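Local coordinates for glucan-binding protein C, GbpC (Streptococcus mutans UA159, PDB 5UQZ) that probably binds glucan at the cell surface and mediates both sucrose-dependent and sucrose-independent adherence of the bacterium, at residues 16-21 with 349-354; 67-72 with 138-143; 194-199 with 313-318. One frame throughout, in Å; residues are numbered along the deposited sequence.

Contact 1: 16-21 with 349-354; sequences QKQEQY and EKPELK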
loop_
_atom_site.group_PDB
_atom_site.type_symbol
_atom_site.label_atom_id
_atom_site.label_comp_id
_atom_site.label_asym_id
_atom_site.label_seq_id
_atom_site.Cartn_x
_atom_site.Cartn_y
_atom_site.Cartn_z
ATOM N N GLN A 16 -39.068 2.713 -14.495
ATOM C CA GLN A 16 -37.908 3.090 -13.681
ATOM C C GLN A 16 -37.651 2.083 -12.559
ATOM O O GLN A 16 -36.484 1.762 -12.259
ATOM C CB GLN A 16 -38.073 4.507 -13.119
ATOM C CG GLN A 16 -36.817 5.051 -12.446
ATOM C CD GLN A 16 -36.812 4.867 -10.929
ATOM O OE1 GLN A 16 -37.852 4.933 -10.273
ATOM N NE2 GLN A 16 -35.624 4.666 -10.364
ATOM N N LYS A 17 -38.712 1.593 -11.899
ATOM C CA LYS A 17 -38.529 0.586 -10.856
ATOM C C LYS A 17 -37.879 -0.678 -11.412
ATOM O O LYS A 17 -37.012 -1.274 -10.760
ATOM C CB LYS A 17 -39.842 0.242 -10.140
ATOM C CG LYS A 17 -40.320 1.353 -9.248
ATOM C CD LYS A 17 -40.368 0.877 -7.770
ATOM C CE LYS A 17 -41.124 1.858 -6.867
ATOM N NZ LYS A 17 -40.951 3.219 -7.459
ATOM N N GLN A 18 -38.250 -1.081 -12.633
ATOM C CA GLN A 18 -37.643 -2.259 -13.236
ATOM C C GLN A 18 -36.190 -1.989 -13.589
ATOM O O GLN A 18 -35.325 -2.850 -13.383
ATOM C CB GLN A 18 -38.458 -2.735 -14.448
ATOM C CG GLN A 18 -39.865 -3.232 -14.043
ATOM C CD GLN A 18 -40.387 -4.369 -14.921
ATOM O OE1 GLN A 18 -40.166 -5.553 -14.647
ATOM N NE2 GLN A 18 -41.063 -4.009 -15.987
ATOM N N GLU A 19 -35.882 -0.789 -14.087
ATOM C CA GLU A 19 -34.487 -0.492 -14.382
ATOM C C GLU A 19 -33.646 -0.469 -13.114
ATOM O O GLU A 19 -32.529 -0.994 -13.088
ATOM C CB GLU A 19 -34.382 0.815 -15.143
ATOM C CG GLU A 19 -34.948 0.665 -16.533
ATOM C CD GLU A 19 -34.187 1.478 -17.572
ATOM O OE1 GLU A 19 -33.017 1.833 -17.292
ATOM O OE2 GLU A 19 -34.765 1.774 -18.647
ATOM N N GLN A 20 -34.181 0.110 -12.044
ATOM C CA GLN A 20 -33.441 0.085 -10.788
ATOM C C GLN A 20 -33.260 -1.341 -10.283
ATOM O O GLN A 20 -32.184 -1.697 -9.764
ATOM C CB GLN A 20 -34.192 0.915 -9.753
ATOM C CG GLN A 20 -33.438 1.028 -8.414
ATOM C CD GLN A 20 -32.134 1.795 -8.553
ATOM O OE1 GLN A 20 -32.097 2.896 -9.120
ATOM N NE2 GLN A 20 -31.047 1.216 -8.041
ATOM N N TYR A 21 -34.294 -2.178 -10.421
ATOM C CA TYR A 21 -34.170 -3.581 -10.032
ATOM C C TYR A 21 -33.049 -4.282 -10.807
ATOM O O TYR A 21 -32.259 -5.036 -10.234
ATOM C CB TYR A 21 -35.493 -4.321 -10.244
ATOM C CG TYR A 21 -35.343 -5.807 -10.013
ATOM C CD1 TYR A 21 -35.382 -6.340 -8.730
ATOM C CD2 TYR A 21 -35.106 -6.687 -11.074
ATOM C CE1 TYR A 21 -35.202 -7.696 -8.519
ATOM C CE2 TYR A 21 -34.932 -8.043 -10.873
ATOM C CZ TYR A 21 -35.000 -8.554 -9.594
ATOM O OH TYR A 21 -34.821 -9.906 -9.352
ATOM N N GLU A 349 -35.891 -7.224 -3.795
ATOM C CA GLU A 349 -37.271 -7.595 -4.069
ATOM C C GLU A 349 -37.667 -7.114 -5.460
ATOM O O GLU A 349 -37.404 -5.971 -5.831
ATOM C CB GLU A 349 -38.185 -6.985 -3.007
ATOM C CG GLU A 349 -37.956 -7.579 -1.622
ATOM C CD GLU A 349 -38.922 -7.054 -0.574
ATOM O OE1 GLU A 349 -39.771 -6.204 -0.908
ATOM O OE2 GLU A 349 -38.823 -7.487 0.596
ATOM N N LYS A 350 -38.277 -7.999 -6.234
ATOM C CA LYS A 350 -38.661 -7.624 -7.597
ATOM C C LYS A 350 -39.868 -6.677 -7.537
ATOM O O LYS A 350 -40.844 -6.980 -6.852
ATOM C CB LYS A 350 -38.926 -8.913 -8.438
ATOM C CG LYS A 350 -38.675 -8.787 -9.980
ATOM C CD LYS A 350 -39.413 -7.527 -10.491
ATOM C CE LYS A 350 -39.570 -7.257 -12.011
ATOM N NZ LYS A 350 -40.505 -6.097 -12.266
ATOM N N PRO A 351 -39.820 -5.507 -8.182
ATOM C CA PRO A 351 -41.019 -4.671 -8.248
ATOM C C PRO A 351 -42.140 -5.367 -8.996
ATOM O O PRO A 351 -41.922 -6.057 -9.994
ATOM C CB PRO A 351 -40.546 -3.423 -9.008
ATOM C CG PRO A 351 -39.341 -3.817 -9.716
ATOM C CD PRO A 351 -38.683 -4.825 -8.838
ATOM N N GLU A 352 -43.345 -5.188 -8.488
ATOM C CA GLU A 352 -44.521 -5.755 -9.122
ATOM C C GLU A 352 -45.639 -4.728 -9.109
ATOM O O GLU A 352 -45.657 -3.808 -8.279
ATOM C CB GLU A 352 -44.964 -7.048 -8.403
ATOM C CG GLU A 352 -43.877 -8.119 -8.308
ATOM C CD GLU A 352 -43.576 -8.801 -9.635
ATOM O OE1 GLU A 352 -44.347 -8.652 -10.610
ATOM O OE2 GLU A 352 -42.546 -9.498 -9.705
ATOM N N LEU A 353 -46.572 -4.891 -10.060
ATOM C CA LEU A 353 -47.827 -4.164 -10.058
ATOM C C LEU A 353 -48.967 -4.966 -9.444
ATOM O O LEU A 353 -49.963 -4.375 -9.006
ATOM C CB LEU A 353 -48.174 -3.737 -11.483
ATOM C CG LEU A 353 -47.260 -2.682 -12.098
ATOM C CD1 LEU A 353 -47.657 -2.460 -13.554
ATOM C CD2 LEU A 353 -47.245 -1.341 -11.327
ATOM N N LYS A 354 -48.837 -6.280 -9.369
ATOM C CA LYS A 354 -49.831 -7.095 -8.683
ATOM C C LYS A 354 -49.794 -6.904 -7.169
ATOM O O LYS A 354 -48.947 -7.484 -6.491
ATOM C CB LYS A 354 -49.610 -8.563 -9.011
ATOM C CG LYS A 354 -50.085 -8.960 -10.386
ATOM C CD LYS A 354 -49.955 -10.460 -10.565
ATOM C CE LYS A 354 -50.442 -10.916 -11.920
ATOM N NZ LYS A 354 -50.447 -12.402 -11.978
#

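Contact 2: 67-72 with 138-143; sequences INEPEA and NIVNSK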
loop_
_atom_site.group_PDB
_atom_site.type_symbol
_atom_site.label_atom_id
_atom_site.label_comp_id
_atom_site.label_asym_id
_atom_site.label_seq_id
_atom_site.Cartn_x
_atom_site.Cartn_y
_atom_site.Cartn_z
ATOM N N ILE A 67 2.658 1.343 14.518
ATOM C CA ILE A 67 1.560 1.640 13.610
ATOM C C ILE A 67 1.264 3.095 13.431
ATOM O O ILE A 67 0.733 3.494 12.387
ATOM C CB ILE A 67 0.297 0.875 13.954
ATOM C CG1 ILE A 67 -0.818 1.156 12.953
ATOM C CG2 ILE A 67 -0.105 1.165 15.240
ATOM C CD1 ILE A 67 -0.276 1.066 11.440
ATOM N N ASN A 68 1.540 3.902 14.419
ATOM C CA ASN A 68 1.118 5.309 14.352
ATOM C C ASN A 68 2.141 6.133 15.114
ATOM O O ASN A 68 2.209 5.970 16.319
ATOM C CB ASN A 68 -0.290 5.349 15.052
ATOM C CG ASN A 68 -0.836 6.734 15.356
ATOM O OD1 ASN A 68 -0.931 7.582 14.472
ATOM N ND2 ASN A 68 -1.309 6.930 16.614
ATOM N N GLU A 69 2.912 7.000 14.444
ATOM C CA GLU A 69 3.903 7.828 15.133
ATOM C C GLU A 69 3.810 9.238 14.587
ATOM O O GLU A 69 4.702 9.738 13.887
ATOM C CB GLU A 69 5.312 7.242 14.991
ATOM C CG GLU A 69 5.482 5.955 15.826
ATOM C CD GLU A 69 5.322 6.191 17.338
ATOM O OE1 GLU A 69 5.330 7.353 17.812
ATOM O OE2 GLU A 69 5.193 5.180 18.086
ATOM N N PRO A 70 2.718 9.938 14.916
ATOM C CA PRO A 70 2.448 11.226 14.272
ATOM C C PRO A 70 3.281 12.367 14.831
ATOM O O PRO A 70 3.238 13.470 14.284
ATOM C CB PRO A 70 0.940 11.456 14.553
ATOM C CG PRO A 70 0.727 10.753 15.846
ATOM C CD PRO A 70 1.635 9.525 15.820
ATOM N N GLU A 71 4.053 12.140 15.889
ATOM C CA GLU A 71 4.916 13.159 16.483
ATOM C C GLU A 71 6.367 12.991 16.076
ATOM O O GLU A 71 7.199 13.760 16.545
ATOM C CB GLU A 71 4.836 13.121 18.033
ATOM C CG GLU A 71 3.429 13.199 18.546
ATOM C CD GLU A 71 3.325 13.089 20.054
ATOM O OE1 GLU A 71 4.240 13.507 20.794
ATOM O OE2 GLU A 71 2.275 12.610 20.536
ATOM N N ALA A 72 6.685 11.983 15.279
ATOM C CA ALA A 72 8.094 11.666 15.040
ATOM C C ALA A 72 8.766 12.786 14.246
ATOM O O ALA A 72 8.129 13.479 13.440
ATOM C CB ALA A 72 8.209 10.348 14.303
ATOM N N ASN A 138 11.302 10.956 18.814
ATOM C CA ASN A 138 9.974 11.285 19.356
ATOM C C ASN A 138 8.959 10.194 18.986
ATOM O O ASN A 138 7.956 10.427 18.306
ATOM C CB ASN A 138 9.472 12.690 18.976
ATOM C CG ASN A 138 8.514 13.224 20.008
ATOM O OD1 ASN A 138 8.248 12.596 21.009
ATOM N ND2 ASN A 138 8.147 14.472 19.875
ATOM N N ILE A 139 9.274 8.975 19.462
ATOM C CA ILE A 139 8.475 7.757 19.225
ATOM C C ILE A 139 7.707 7.524 20.513
ATOM O O ILE A 139 8.303 7.358 21.598
ATOM C CB ILE A 139 9.386 6.567 18.911
ATOM C CG1 ILE A 139 10.380 6.883 17.778
ATOM C CG2 ILE A 139 8.531 5.357 18.577
ATOM C CD1 ILE A 139 9.776 7.384 16.503
ATOM N N VAL A 140 6.363 7.559 20.396
ATOM C CA VAL A 140 5.522 7.657 21.581
ATOM C C VAL A 140 4.581 6.491 21.768
ATOM O O VAL A 140 4.111 6.296 22.906
ATOM C CB VAL A 140 4.726 8.987 21.613
ATOM C CG1 VAL A 140 5.648 10.154 21.479
ATOM C CG2 VAL A 140 3.589 9.036 20.604
ATOM N N ASN A 141 4.300 5.695 20.724
ATOM C CA ASN A 141 3.234 4.679 20.751
ATOM C C ASN A 141 3.749 3.280 20.515
ATOM O O ASN A 141 2.898 2.393 20.380
ATOM C CB ASN A 141 2.205 4.963 19.648
ATOM C CG ASN A 141 1.457 6.241 19.892
ATOM O OD1 ASN A 141 1.098 6.545 21.023
ATOM N ND2 ASN A 141 1.235 7.017 18.821
ATOM N N SER A 142 5.039 3.066 20.332
ATOM C CA SER A 142 5.526 1.829 19.750
ATOM C C SER A 142 6.355 1.011 20.740
ATOM O O SER A 142 7.026 1.563 21.625
ATOM C CB SER A 142 6.337 2.124 18.482
ATOM O OG SER A 142 5.489 2.698 17.497
ATOM N N LYS A 143 6.338 -0.318 20.555
ATOM C CA LYS A 143 7.113 -1.202 21.422
ATOM C C LYS A 143 7.388 -2.485 20.662
ATOM O O LYS A 143 6.713 -2.807 19.671
ATOM C CB LYS A 143 6.357 -1.518 22.714
ATOM C CG LYS A 143 5.099 -2.293 22.537
ATOM C CD LYS A 143 4.490 -2.705 23.879
ATOM C CE LYS A 143 3.206 -3.539 23.629
ATOM N NZ LYS A 143 2.789 -4.310 24.848
HETATM O O HOH W 1 2.616 2.497 17.057
HETATM O O HOH W 2 5.324 9.964 17.279
HETATM O O HOH W 3 5.938 15.618 21.530
#

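Contact 3: 194-199 with 313-318; sequences KISVTM and TFTVGG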
loop_
_atom_site.group_PDB
_atom_site.type_symbol
_atom_site.label_atom_id
_atom_site.label_comp_id
_atom_site.label_asym_id
_atom_site.label_seq_id
_atom_site.Cartn_x
_atom_site.Cartn_y
_atom_site.Cartn_z
ATOM N N LYS A 194 12.740 -0.545 -13.666
ATOM C CA LYS A 194 11.996 -0.525 -12.406
ATOM C C LYS A 194 12.642 0.484 -11.472
ATOM O O LYS A 194 13.849 0.768 -11.561
ATOM C CB LYS A 194 11.948 -1.889 -11.762
ATOM C CG LYS A 194 13.209 -2.492 -11.461
ATOM C CD LYS A 194 13.000 -4.027 -11.220
ATOM C CE LYS A 194 14.328 -4.655 -10.851
ATOM N NZ LYS A 194 14.185 -6.069 -10.425
ATOM N N ILE A 195 11.841 0.982 -10.526
ATOM C CA ILE A 195 12.373 1.621 -9.338
ATOM C C ILE A 195 12.582 0.493 -8.324
ATOM O O ILE A 195 11.654 -0.298 -8.056
ATOM C CB ILE A 195 11.388 2.673 -8.794
ATOM C CG1 ILE A 195 11.297 3.865 -9.753
ATOM C CG2 ILE A 195 11.806 3.160 -7.394
ATOM C CD1 ILE A 195 10.205 4.869 -9.402
ATOM N N SER A 196 13.783 0.426 -7.753
ATOM C CA SER A 196 14.135 -0.618 -6.785
ATOM C C SER A 196 14.780 0.069 -5.593
ATOM O O SER A 196 15.712 0.857 -5.783
ATOM C CB SER A 196 15.163 -1.556 -7.424
ATOM O OG SER A 196 15.671 -2.430 -6.427
ATOM N N VAL A 197 14.292 -0.232 -4.384
ATOM C CA VAL A 197 14.825 0.406 -3.164
ATOM C C VAL A 197 15.098 -0.704 -2.145
ATOM O O VAL A 197 14.181 -1.442 -1.769
ATOM C CB VAL A 197 13.824 1.431 -2.575
ATOM C CG1 VAL A 197 14.361 2.016 -1.253
ATOM C CG2 VAL A 197 13.566 2.566 -3.549
ATOM N N THR A 198 16.337 -0.772 -1.663
ATOM C CA THR A 198 16.665 -1.643 -0.552
ATOM C C THR A 198 16.573 -0.839 0.743
ATOM O O THR A 198 17.058 0.296 0.828
ATOM C CB THR A 198 18.085 -2.214 -0.721
ATOM O OG1 THR A 198 18.133 -3.011 -1.900
ATOM C CG2 THR A 198 18.507 -3.066 0.474
ATOM N N MET A 199 15.942 -1.448 1.740
ATOM C CA MET A 199 15.742 -0.799 3.022
ATOM C C MET A 199 16.164 -1.727 4.142
ATOM O O MET A 199 16.096 -2.957 4.028
ATOM C CB MET A 199 14.355 -0.299 3.213
ATOM C CG MET A 199 13.209 -0.945 2.808
ATOM S SD MET A 199 11.739 0.261 2.846
ATOM C CE MET A 199 11.633 0.576 4.600
ATOM N N THR A 313 14.064 -5.527 -0.226
ATOM C CA THR A 313 14.030 -4.621 -1.378
ATOM C C THR A 313 12.649 -4.612 -2.000
ATOM O O THR A 313 12.105 -5.672 -2.315
ATOM C CB THR A 313 15.048 -5.093 -2.422
ATOM O OG1 THR A 313 16.347 -5.109 -1.825
ATOM C CG2 THR A 313 15.064 -4.177 -3.649
ATOM N N PHE A 314 12.078 -3.435 -2.221
ATOM C CA PHE A 314 10.831 -3.353 -2.966
ATOM C C PHE A 314 11.106 -2.821 -4.359
ATOM O O PHE A 314 12.064 -2.051 -4.572
ATOM C CB PHE A 314 9.771 -2.526 -2.247
ATOM C CG PHE A 314 10.044 -1.030 -2.125
ATOM C CD1 PHE A 314 9.702 -0.177 -3.188
ATOM C CD2 PHE A 314 10.538 -0.497 -0.959
ATOM C CE1 PHE A 314 9.901 1.190 -3.077
ATOM C CE2 PHE A 314 10.731 0.898 -0.855
ATOM C CZ PHE A 314 10.402 1.744 -1.906
ATOM N N THR A 315 10.285 -3.260 -5.314
ATOM C CA THR A 315 10.419 -2.779 -6.676
ATOM C C THR A 315 9.060 -2.484 -7.280
ATOM O O THR A 315 8.039 -3.076 -6.904
ATOM C CB THR A 315 11.200 -3.739 -7.626
ATOM O OG1 THR A 315 10.411 -4.891 -7.896
ATOM C CG2 THR A 315 12.513 -4.203 -7.013
ATOM N N VAL A 316 9.060 -1.594 -8.260
ATOM C CA VAL A 316 7.874 -1.301 -9.048
ATOM C C VAL A 316 8.318 -1.021 -10.468
ATOM O O VAL A 316 9.278 -0.264 -10.696
ATOM C CB VAL A 316 7.030 -0.145 -8.443
ATOM C CG1 VAL A 316 7.857 1.133 -8.244
ATOM C CG2 VAL A 316 5.799 0.109 -9.272
ATOM N N GLY A 317 7.630 -1.621 -11.435
ATOM C CA GLY A 317 7.985 -1.406 -12.832
ATOM C C GLY A 317 6.902 -1.970 -13.722
ATOM O O GLY A 317 5.926 -2.550 -13.257
ATOM N N GLY A 318 7.086 -1.779 -15.028
ATOM C CA GLY A 318 6.154 -2.304 -16.017
ATOM C C GLY A 318 5.290 -1.273 -16.711
ATOM O O GLY A 318 4.566 -1.633 -17.647
HETATM O O HOH W 4 11.857 -6.984 -8.958
#

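Contact 1: 16-21 with 349-354
K17 and Y21, one turn apart on helix 3-51, face P351 and K350 of the C-terminal tail. The tail residues 349-354 have no regular helix or strand. The CA atoms of K17 and P351 are 6.4 Å apart, and those of Y21 and K350 6.5 Å. Y21 CG stands anti to the backbone N (chi1 173°), which carries the ring out against the tail. Over one face of this ring lies K350, whose CG is 3.9 Å from the Y21 ring centroid and offset toward the rim. The two side chains cross at about a right angle. P351 packs at the root of the tyrosine side chain, its CD 3.5 Å from Y21 CB. P351 CB meets K17 CB at 3.9 Å. In K350, chi2 of -50° turns CD aside; the rest of the chain runs extended, and NZ ends beside Q18 OE1. The modelled 2.5 Å between K350 NZ and Q18 OE1 is doubtfully short. K350 NZ donates to P351 O at 2.7 Å. F14, earlier on the helix, touches K350 and P351 too. The chemistry implies a solvent-accessible attachment of the irregular tail to the helix, made by CH-pi and proline contacts, with the lysine ammonium held by its own tail's carbonyl.

Contact 2: 67-72 with 138-143
Two loops of the glucan-binding protein C domain meet here, each next to a strand of the same antiparallel sheet. Residues 67-72 lead into strand 73-77, and residues 138-143 follow strand 132-137. The carboxylate of E69 reaches across and accepts bonds from three successive residues. E69 OE1 takes the backbone N of V140 at 2.8 Å, on the syn side but 27° out of the carboxylate plane. OE2 is gripped twice. N141 N meets the syn lone pair of E69 OE2 at 2.8 Å, and S142 OG donates to the anti lone pair of E69 OE2 at 2.6 Å. The bend at chi2 (-63°) places E69 CD so that the carboxylate can face the 138-143 loop. I139 CG2 packs beside it, 3.4 Å from E69 OE2. N141 ND2 donates to N68 O at 2.9 Å, nearly straight, from above the carbonyl plane.

Waters extend the network. One donates to E69 OE1 and N138 O and accepts from E71 N. Another accepts from I67 N and donates to S142 OG. E71 lies across V140 at about a right angle, with E71 OE1 3.7 Å from V140 CG1. A72 CB touches I139 CD1 at 4.0 Å. The donors round the buried carboxylate would probably favour its charged form. E69 N bonds to D175 and A72 O to H174, so a third loop joins the site. E69 to A72 form a type I beta turn. In it a buried glutamate carboxylate accepts two backbone N-H groups and a serine hydroxyl, tying together the loops beside paired strands 73-77 and 132-137.

Contact 3: 194-199 with 313-318
V197 and F314 lie side by side, pointing the same way from two neighbouring antiparallel strands. The ring of F314 leans over V197, whose CB lies over one ring face, 3.8 Å from the F314 centroid and offset toward the rim. The closest atoms are V197 CB and F314 CZ, 3.5 Å apart. F314 has CG between its backbone N and carbonyl carbon (chi1 68°), which starts the ring off toward the valine. M199 SD lies at the edge of the same ring, in its plane, 3.9 Å from F314 CE2. This is a Met-aromatic contact at the rim. Further along, V316 CG1 packs against I195 CB at 3.9 Å. I180, I182 and I327 touch F314 from another sheet, and F329 stacks with it.

The other face, with K194, S196, T198, T313 and T315, is more polar. T198 OG1 and T313 OG1 share a hydrogen bond of 2.8 Å. N159 bonds to both T198 OG1 and S196 OG. T313 CG2 sits 3.3 Å from S196 OG. T315 OG1 and K194 NZ are linked through a water.

The strand axes run at 177°, almost exactly antiparallel. I195 with V316 and V197 with F314 are hydrogen-bonded pairs, each with two backbone N to O bonds of 2.9 Å. S196 with T315 and T198 with T313 are non-hydrogen-bonded pairs. The V316 side chain, on the same face as I195, also touches the side chain of E237, a ligand of the calcium ion. Two sheets packed through such a hydrophobic layer are characteristic of a beta-sandwich, in keeping with the beta-supersandwich described for this protein.

Overall arrangement
Contacts 2 and 3 belong to the glucan-binding protein C domain, while contact 1 lies far out on the long N-terminal helix. Its centre is 54 Å from that of contact 2 and 52 Å from that of contact 3. Contacts 1 and 3 lie on opposite sides of the chain's centre. Contact 1 closes a loop of chain that holds both others, bringing the N-terminal helix and the C-terminal tail of this fragment together. Contacts 2 and 3 follow one another in series, with centres 26 Å apart and nearest atoms about 13 Å apart. Contact 3 is near the metal site: the V316 side chain is about 7 Å from the bound calcium ion. Contacts 1 and 2 lie away from it.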